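Local coordinates for trehalose-6-phosphate phosphatase (Candida albicans, PDB 5DXF), which is a protein of glycosyltransferase family 20, here its N-terminal domain, built on the two-lobed GT-B fold, at residues Q322-V327 / Y418-R423. Residues are numbered along the deposited sequence; the frame is centred on the assembly and turned at random.
Sequences QALKQV and YLALLR
Leu324 reaches across from helix 317-327 to Ala420 and Leu421 of helix 415-424, a small helix-helix packing on one lobe of a GT-B fold, where two Rossmann-like domains face each other across a cleft. Helix 317-327 leads into strand 332-339, and helix 415-424 follows strand 406-409; these strands are the outer two of one three-stranded parallel sheet, so the contact joins sequence-distant helices of the same domain. Between 322-327 and 418-423 the nearest CA atoms are those of Leu324 and Leu421, 7.9 Å apart. The tight part is nearly all one methyl group. CD1 of Leu324 lies 3.9 Å from CB of Ala420, whose small side chain probably allows CD1 to come near the backbone, 4.1 Å from Leu421 N. In Leu324, chi1 -71° puts CG anti to the carbonyl carbon, and chi2 163° turns CD1 to Ala420. Ala420 is buried, touching Lys320 and Val321 one turn earlier on the facing helix, while Leu324 also meets Val424. The fit slackens at Leu421, whose CB points away from the other helix; the end of the side chain comes back toward it, CD2 nearest. Only 103 Å² is buried in all, and no hydrogen bond crosses between the two segments. On the solvent side Ala323, Lys325, Gln326 and Val327 are exposed. Arg423 links the helices by a salt bridge from NH2 to Glu318 and also binds Ala310 O of helix 303-311 through NH1. Glu318 also takes a hydrogen bond from Gln322 NE2. At the loose edge, the Leu324 CD1 and Leu421 CD2 methyls stand 4.4 Å apart.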
loop_
_atom_site.group_PDB
_atom_site.type_symbol
_atom_site.label_atom_id
_atom_site.label_comp_id
_atom_site.label_asym_id
_atom_site.label_seq_id
_atom_site.Cartn_x
_atom_site.Cartn_y
_atom_site.Cartn_z
ATOM N N GLN A 322 10.925 -21.393 -14.958
ATOM C CA GLN A 322 10.955 -22.399 -16.014
ATOM C C GLN A 322 10.030 -23.567 -15.685
ATOM O O GLN A 322 9.462 -24.200 -16.579
ATOM C CB GLN A 322 12.383 -22.897 -16.242
ATOM C CG GLN A 322 12.769 -22.984 -17.709
ATOM C CD GLN A 322 12.637 -21.653 -18.424
ATOM O OE1 GLN A 322 11.926 -21.538 -19.424
ATOM N NE2 GLN A 322 13.324 -20.637 -17.914
ATOM N N ALA A 323 9.878 -23.841 -14.393
ATOM C CA ALA A 323 9.003 -24.912 -13.932
ATOM C C ALA A 323 7.538 -24.557 -14.166
ATOM O O ALA A 323 6.752 -25.387 -14.612
ATOM C CB ALA A 323 9.246 -25.204 -12.461
ATOM N N LEU A 324 7.187 -23.315 -13.851
ATOM C CA LEU A 324 5.852 -22.785 -14.098
ATOM C C LEU A 324 5.577 -22.720 -15.595
ATOM O O LEU A 324 4.469 -23.011 -16.046
ATOM C CB LEU A 324 5.704 -21.399 -13.466
ATOM C CG LEU A 324 5.640 -21.348 -11.939
ATOM C CD1 LEU A 324 5.910 -19.937 -11.440
ATOM C CD2 LEU A 324 4.287 -21.837 -11.448
ATOM N N LYS A 325 6.598 -22.334 -16.356
ATOM C CA LYS A 325 6.546 -22.383 -17.812
ATOM C C LYS A 325 6.252 -23.801 -18.282
ATOM O O LYS A 325 5.572 -24.004 -19.288
ATOM C CB LYS A 325 7.863 -21.889 -18.415
ATOM C CG LYS A 325 7.841 -20.441 -18.873
ATOM C CD LYS A 325 9.220 -19.817 -18.773
ATOM C CE LYS A 325 9.374 -18.669 -19.751
ATOM N NZ LYS A 325 9.350 -19.155 -21.156
ATOM N N GLN A 326 6.767 -24.780 -17.546
ATOM C CA GLN A 326 6.573 -26.182 -17.894
ATOM C C GLN A 326 5.155 -26.651 -17.573
ATOM O O GLN A 326 4.538 -27.367 -18.362
ATOM C CB GLN A 326 7.602 -27.051 -17.166
ATOM C CG GLN A 326 8.154 -28.185 -18.011
ATOM C CD GLN A 326 8.671 -27.710 -19.359
ATOM O OE1 GLN A 326 9.300 -26.656 -19.466
ATOM N NE2 GLN A 326 8.403 -28.492 -20.399
ATOM N N VAL A 327 4.646 -26.237 -16.416
ATOM C CA VAL A 327 3.298 -26.598 -15.990
ATOM C C VAL A 327 2.241 -26.021 -16.925
ATOM O O VAL A 327 1.335 -26.724 -17.371
ATOM C CB VAL A 327 3.013 -26.107 -14.553
ATOM C CG1 VAL A 327 1.619 -26.528 -14.114
ATOM C CG2 VAL A 327 4.060 -26.637 -13.590
ATOM N N TYR A 418 6.580 -15.650 -5.663
ATOM C CA TYR A 418 5.812 -14.488 -6.094
ATOM C C TYR A 418 6.443 -13.830 -7.312
ATOM O O TYR A 418 5.767 -13.583 -8.317
ATOM C CB TYR A 418 5.693 -13.483 -4.949
ATOM C CG TYR A 418 5.059 -12.166 -5.337
ATOM C CD1 TYR A 418 3.720 -12.097 -5.697
ATOM C CD2 TYR A 418 5.796 -10.989 -5.332
ATOM C CE1 TYR A 418 3.135 -10.897 -6.049
ATOM C CE2 TYR A 418 5.219 -9.782 -5.680
ATOM C CZ TYR A 418 3.889 -9.744 -6.037
ATOM O OH TYR A 418 3.308 -8.549 -6.386
ATOM N N LEU A 419 7.740 -13.549 -7.221
ATOM C CA LEU A 419 8.468 -12.948 -8.336
ATOM C C LEU A 419 8.463 -13.847 -9.565
ATOM O O LEU A 419 8.334 -13.364 -10.693
ATOM C CB LEU A 419 9.905 -12.638 -7.928
ATOM C CG LEU A 419 10.037 -11.609 -6.808
ATOM C CD1 LEU A 419 11.485 -11.200 -6.634
ATOM C CD2 LEU A 419 9.166 -10.399 -7.096
ATOM N N ALA A 420 8.615 -15.152 -9.341
ATOM C CA ALA A 420 8.443 -16.133 -10.406
ATOM C C ALA A 420 7.107 -15.895 -11.077
ATOM O O ALA A 420 7.049 -15.641 -12.273
ATOM C CB ALA A 420 8.508 -17.545 -9.866
ATOM N N LEU A 421 6.040 -15.973 -10.284
ATOM C CA LEU A 421 4.676 -15.745 -10.763
ATOM C C LEU A 421 4.546 -14.485 -11.625
ATOM O O LEU A 421 3.929 -14.519 -12.694
ATOM C CB LEU A 421 3.705 -15.677 -9.576
ATOM C CG LEU A 421 3.326 -17.011 -8.918
ATOM C CD1 LEU A 421 2.634 -16.786 -7.581
ATOM C CD2 LEU A 421 2.447 -17.833 -9.847
ATOM N N LEU A 422 5.133 -13.382 -11.173
ATOM C CA LEU A 422 5.089 -12.148 -11.951
ATOM C C LEU A 422 5.841 -12.284 -13.274
ATOM O O LEU A 422 5.367 -11.816 -14.309
ATOM C CB LEU A 422 5.656 -10.978 -11.146
ATOM C CG LEU A 422 4.825 -10.545 -9.937
ATOM C CD1 LEU A 422 5.437 -9.322 -9.272
ATOM C CD2 LEU A 422 3.380 -10.275 -10.337
ATOM N N ARG A 423 7.003 -12.931 -13.247
ATOM C CA ARG A 423 7.799 -13.102 -14.461
ATOM C C ARG A 423 7.135 -14.017 -15.499
ATOM O O ARG A 423 7.163 -13.715 -16.691
ATOM C CB ARG A 423 9.194 -13.633 -14.114
ATOM C CG ARG A 423 10.210 -12.547 -13.780
ATOM C CD ARG A 423 11.605 -13.126 -13.607
ATOM N NE ARG A 423 12.071 -13.785 -14.822
ATOM C CZ ARG A 423 13.136 -14.578 -14.888
ATOM N NH1 ARG A 423 13.855 -14.819 -13.800
ATOM N NH2 ARG A 423 13.478 -15.134 -16.041
#